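Local coordinates for protein probable TonB-dependent siderophore receptor PirA (Acinetobacter baumannii, PDB 5FR8) that probably binds iron-chelating siderophores at the outer membrane, possibly including ferric enterobactin, and begins iron uptake as a TonB-dependent receptor, at residues A[53-58]-A[183-188]; A[157-162]-A[202-207]. All coordinates share one frame; numbering follows the deposited sequence.

Contact 1 (A[53-58]-A[183-188]); sequences PVRNDI and GSSNRV
Arg187 reaches from the barrel strand 185-195 to two successive carbonyls of the plug loop 53-58, donating from NE to Arg55 O and from NH2 to Val54 O. CG stands anti to its own carbonyl carbon, and a bend at chi3 (-87°) carries NE out of line with the rest of the chain. Both carbonyl oxygens lie at the edge of the Arg187 guanidinium. The NH2 bond to Val54 O, 2.7 Å, is nearly straight at 162°, and this carbonyl oxygen lies in the guanidinium plane. The NE bond to Arg55 O, 3.1 Å, also stays close to that plane, but on the acceptor side NE sits above the carbonyl plane, 60° out of it. Glu130 takes NH1 in a salt bridge, and Tyr173 of strand 167-177 touches the side chain.

Beside this compact, buried part, Ser185 points toward the loop with OG 3.7 Å from Arg55 CG, and CB 3.8 Å from the same carbon. Beyond lies the looser, partly exposed side. There the long chain of Arg55 runs past Ser185 to the start of segment 183-188, where Arg55 NH1 lies 3.0 Å from Gly183 O, which sits at the edge of the Arg55 guanidinium. Arg230 brings a like charge near Arg55 NH2. Asn56 adds only the approach of its CA to Arg187 NE, 4.4 Å; its amide is engaged by Asn125 and Asn235.

The contact is a plug-to-barrel-wall junction of a TonB-dependent receptor. One buried arginine, probably balanced by Glu130, satisfies two carbonyls in an irregular loop, tying that loop to the wall mainly by polar contacts.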
# COMPACT_ATOMS: atom_id res chain seq x y z
N PRO A 53 2.27 -20.55 -0.52
CA PRO A 53 2.78 -19.83 -1.69
C PRO A 53 1.89 -18.69 -2.12
O PRO A 53 0.68 -18.82 -2.14
CB PRO A 53 2.79 -20.90 -2.79
CG PRO A 53 2.95 -22.19 -2.06
CD PRO A 53 2.36 -22.01 -0.69
N VAL A 54 2.49 -17.57 -2.46
CA VAL A 54 1.79 -16.43 -3.03
C VAL A 54 1.72 -16.61 -4.56
O VAL A 54 2.57 -17.28 -5.16
CB VAL A 54 2.55 -15.14 -2.68
CG1 VAL A 54 2.06 -13.94 -3.48
CG2 VAL A 54 2.46 -14.90 -1.18
N ARG A 55 0.74 -16.00 -5.20
CA ARG A 55 0.62 -16.08 -6.65
C ARG A 55 1.62 -15.12 -7.30
O ARG A 55 2.35 -15.48 -8.25
CB ARG A 55 -0.81 -15.73 -7.07
CG ARG A 55 -1.24 -16.34 -8.39
CD ARG A 55 -2.74 -16.22 -8.66
NE ARG A 55 -3.17 -14.85 -8.96
CZ ARG A 55 -3.79 -14.47 -10.08
NH1 ARG A 55 -4.06 -15.36 -11.03
NH2 ARG A 55 -4.15 -13.20 -10.24
N ASN A 56 1.66 -13.90 -6.78
CA ASN A 56 2.60 -12.87 -7.27
C ASN A 56 2.83 -11.80 -6.21
O ASN A 56 3.93 -11.65 -5.68
CB ASN A 56 2.06 -12.23 -8.56
CG ASN A 56 3.03 -11.23 -9.16
OD1 ASN A 56 4.22 -11.26 -8.88
ND2 ASN A 56 2.52 -10.34 -9.99
N ASP A 57 1.77 -11.06 -5.91
CA ASP A 57 1.81 -9.97 -4.94
C ASP A 57 1.69 -10.53 -3.50
O ASP A 57 0.74 -11.24 -3.19
CB ASP A 57 0.68 -8.97 -5.25
CG ASP A 57 0.85 -7.67 -4.53
OD1 ASP A 57 1.09 -7.71 -3.30
OD2 ASP A 57 0.79 -6.59 -5.18
N ILE A 58 2.66 -10.19 -2.64
CA ILE A 58 2.69 -10.64 -1.28
C ILE A 58 1.52 -10.17 -0.45
O ILE A 58 1.23 -10.77 0.59
CB ILE A 58 3.95 -10.17 -0.55
CG1 ILE A 58 4.17 -8.68 -0.78
CG2 ILE A 58 5.17 -10.94 -1.02
CD1 ILE A 58 4.95 -8.01 0.33
N GLY A 183 -7.37 -15.82 -14.88
CA GLY A 183 -6.00 -15.96 -15.40
C GLY A 183 -5.10 -16.92 -14.62
O GLY A 183 -5.05 -16.88 -13.39
N SER A 184 -4.39 -17.79 -15.32
CA SER A 184 -3.39 -18.61 -14.66
C SER A 184 -2.14 -17.77 -14.54
O SER A 184 -2.05 -16.70 -15.14
CB SER A 184 -3.13 -19.90 -15.43
OG SER A 184 -3.54 -19.80 -16.78
N SER A 185 -1.19 -18.23 -13.73
CA SER A 185 -0.03 -17.40 -13.35
C SER A 185 1.22 -18.27 -13.29
O SER A 185 1.12 -19.47 -12.96
CB SER A 185 -0.29 -16.70 -12.00
OG SER A 185 0.88 -16.08 -11.46
N ASN A 186 2.38 -17.67 -13.60
CA ASN A 186 3.65 -18.41 -13.63
C ASN A 186 4.88 -17.61 -13.25
O ASN A 186 5.13 -16.54 -13.78
CB ASN A 186 3.84 -19.00 -15.01
CG ASN A 186 2.79 -20.03 -15.34
OD1 ASN A 186 2.67 -21.05 -14.65
ND2 ASN A 186 2.01 -19.75 -16.37
N ARG A 187 5.68 -18.18 -12.34
CA ARG A 187 6.89 -17.56 -11.88
C ARG A 187 8.08 -18.45 -12.03
O ARG A 187 7.96 -19.67 -12.02
CB ARG A 187 6.79 -17.26 -10.40
CG ARG A 187 5.83 -16.15 -10.09
CD ARG A 187 6.04 -15.63 -8.68
NE ARG A 187 5.27 -16.37 -7.68
CZ ARG A 187 5.77 -17.36 -6.94
NH1 ARG A 187 7.02 -17.78 -7.12
NH2 ARG A 187 5.01 -17.94 -6.02
N VAL A 188 9.24 -17.81 -12.13
CA VAL A 188 10.53 -18.46 -11.99
C VAL A 188 11.44 -17.37 -11.49
O VAL A 188 11.26 -16.19 -11.82
CB VAL A 188 11.09 -19.03 -13.33
CG1 VAL A 188 11.20 -17.96 -14.42
CG2 VAL A 188 12.45 -19.69 -13.11

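Contact 2 (A[157-162]-A[202-207]); sequences IITKKV and SYRLYG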
# COMPACT_ATOMS: atom_id res chain seq x y z
N ILE A 157 9.55 -5.01 3.91
CA ILE A 157 9.94 -6.22 3.21
C ILE A 157 11.43 -6.33 3.38
O ILE A 157 12.13 -5.44 2.97
CB ILE A 157 9.58 -6.14 1.70
CG1 ILE A 157 8.07 -6.14 1.50
CG2 ILE A 157 10.12 -7.34 0.95
CD1 ILE A 157 7.64 -5.65 0.14
N ILE A 158 11.90 -7.43 3.96
CA ILE A 158 13.33 -7.65 4.19
C ILE A 158 13.89 -8.73 3.28
O ILE A 158 13.51 -9.88 3.35
CB ILE A 158 13.60 -8.04 5.65
CG1 ILE A 158 13.28 -6.83 6.54
CG2 ILE A 158 15.02 -8.57 5.81
CD1 ILE A 158 13.55 -7.05 8.02
N THR A 159 14.80 -8.35 2.41
CA THR A 159 15.25 -9.24 1.35
C THR A 159 16.37 -10.09 1.89
O THR A 159 17.06 -9.72 2.85
CB THR A 159 15.77 -8.44 0.14
OG1 THR A 159 16.96 -7.77 0.52
CG2 THR A 159 14.77 -7.41 -0.33
N LYS A 160 16.58 -11.22 1.22
CA LYS A 160 17.64 -12.15 1.58
C LYS A 160 19.02 -11.49 1.68
O LYS A 160 19.30 -10.49 1.02
CB LYS A 160 17.65 -13.32 0.60
CG LYS A 160 16.56 -14.36 0.90
CD LYS A 160 16.13 -15.10 -0.36
CE LYS A 160 14.88 -15.94 -0.15
NZ LYS A 160 15.14 -17.05 0.80
N LYS A 161 19.86 -12.09 2.51
CA LYS A 161 21.11 -11.49 2.96
C LYS A 161 22.28 -12.03 2.18
O LYS A 161 22.20 -13.11 1.59
CB LYS A 161 21.34 -11.81 4.45
CG LYS A 161 20.28 -11.29 5.41
CD LYS A 161 20.35 -9.78 5.59
CE LYS A 161 18.98 -9.21 5.95
NZ LYS A 161 18.62 -9.54 7.36
N VAL A 162 23.38 -11.29 2.24
CA VAL A 162 24.67 -11.83 1.79
C VAL A 162 25.07 -13.01 2.67
O VAL A 162 24.63 -13.12 3.81
CB VAL A 162 25.77 -10.75 1.83
CG1 VAL A 162 25.39 -9.61 0.90
CG2 VAL A 162 26.02 -10.24 3.24
N SER A 202 31.13 -9.81 0.14
CA SER A 202 30.17 -10.84 -0.21
C SER A 202 29.02 -10.18 -0.95
O SER A 202 28.85 -8.96 -0.90
CB SER A 202 29.68 -11.52 1.05
OG SER A 202 29.78 -10.63 2.15
N TYR A 203 28.25 -10.98 -1.68
CA TYR A 203 27.19 -10.45 -2.54
C TYR A 203 25.89 -11.22 -2.36
O TYR A 203 25.91 -12.38 -1.92
CB TYR A 203 27.59 -10.58 -4.00
CG TYR A 203 27.64 -12.02 -4.43
CD1 TYR A 203 28.74 -12.80 -4.13
CD2 TYR A 203 26.58 -12.61 -5.09
CE1 TYR A 203 28.80 -14.12 -4.49
CE2 TYR A 203 26.64 -13.93 -5.47
CZ TYR A 203 27.75 -14.68 -5.16
OH TYR A 203 27.85 -15.99 -5.50
N ARG A 204 24.76 -10.58 -2.69
CA ARG A 204 23.48 -11.26 -2.87
C ARG A 204 22.84 -10.75 -4.15
O ARG A 204 22.76 -9.55 -4.39
CB ARG A 204 22.51 -10.98 -1.73
CG ARG A 204 21.22 -11.78 -1.88
CD ARG A 204 19.92 -10.95 -1.82
NE ARG A 204 19.91 -9.96 -2.88
CZ ARG A 204 19.62 -8.68 -2.73
NH1 ARG A 204 19.27 -8.21 -1.55
NH2 ARG A 204 19.67 -7.86 -3.79
N LEU A 205 22.36 -11.67 -4.97
CA LEU A 205 21.77 -11.31 -6.26
C LEU A 205 20.52 -12.13 -6.46
O LEU A 205 20.56 -13.36 -6.32
CB LEU A 205 22.77 -11.60 -7.38
CG LEU A 205 22.26 -11.42 -8.81
CD1 LEU A 205 22.28 -9.94 -9.20
CD2 LEU A 205 23.06 -12.25 -9.80
N TYR A 206 19.41 -11.49 -6.76
CA TYR A 206 18.17 -12.25 -7.00
C TYR A 206 17.46 -11.71 -8.20
O TYR A 206 17.60 -10.53 -8.54
CB TYR A 206 17.25 -12.27 -5.77
CG TYR A 206 16.53 -10.97 -5.48
CD1 TYR A 206 15.56 -10.47 -6.33
CD2 TYR A 206 16.80 -10.25 -4.33
CE1 TYR A 206 14.87 -9.29 -6.05
CE2 TYR A 206 16.13 -9.07 -4.04
CZ TYR A 206 15.16 -8.60 -4.90
OH TYR A 206 14.51 -7.43 -4.62
N GLY A 207 16.72 -12.58 -8.87
CA GLY A 207 16.08 -12.23 -10.13
C GLY A 207 14.74 -12.93 -10.24
O GLY A 207 14.53 -14.00 -9.64
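The guanidinium of Arg204 has Lys160 O at its edge, in its plane, and CD2 of Tyr206 over one face, 3.3 Å above the guanidinium plane and offset toward the rim of that group. Thr159 OG1 approaches the same group obliquely, 3.1 Å from Arg204 NH1, at an angle too poor for a hydrogen bond; this hydroxyl is bonded instead to Asp100. Thr159 CB meets the Tyr206 ring obliquely as well, 4.2 Å from CE2. The side chains of Thr159 and Arg204 cross at about a right angle.

Arg204 begins with CG anti to the backbone N (chi1 -176°), then bends at chi2 and chi3. Its CG lies near two carbonyl oxygens, 3.7 Å from Lys160 O and 3.8 Å from Lys161 O. NH1 donates to Lys160 O over 3.4 Å, a weak bond though straight at 173°. NH2 is held by Ser239 O on the next barrel strand. Farther along, Val162 packs with CG1 on the strand backbone, 3.7 Å from Tyr203 C, and with CG2 on the side chain of Ser202, 3.9 Å from OG.

Here the connection leaving plug strand 153-159 runs along the inner wall of the barrel. A buried arginine shared between a carbonyl of this connection and one of the wall joins the two weakly, with Val162 adding van der Waals packing.

How the contacts relate
From the N terminus the chain supplies plug loop 53-58, then 157-162 at the end of plug strand 153-159, then 183-188, which leads into barrel strand 185-195, and 202-207 on barrel strand 201-212. The segments alternate, so the contacts cross rather than nest: contact 1 closes a loop of 124 intervening residues, and contact 2 a shorter one of 39 that starts inside it and ends beyond it. The two barrel strands are antiparallel neighbours. The contacts' centres lie about 20 Å apart, yet their plug segments touch through Ile58 CD1 and Ile157 CD1, 3.6 Å apart. Together they fasten plug to barrel at two places on neighbouring strands of the wall.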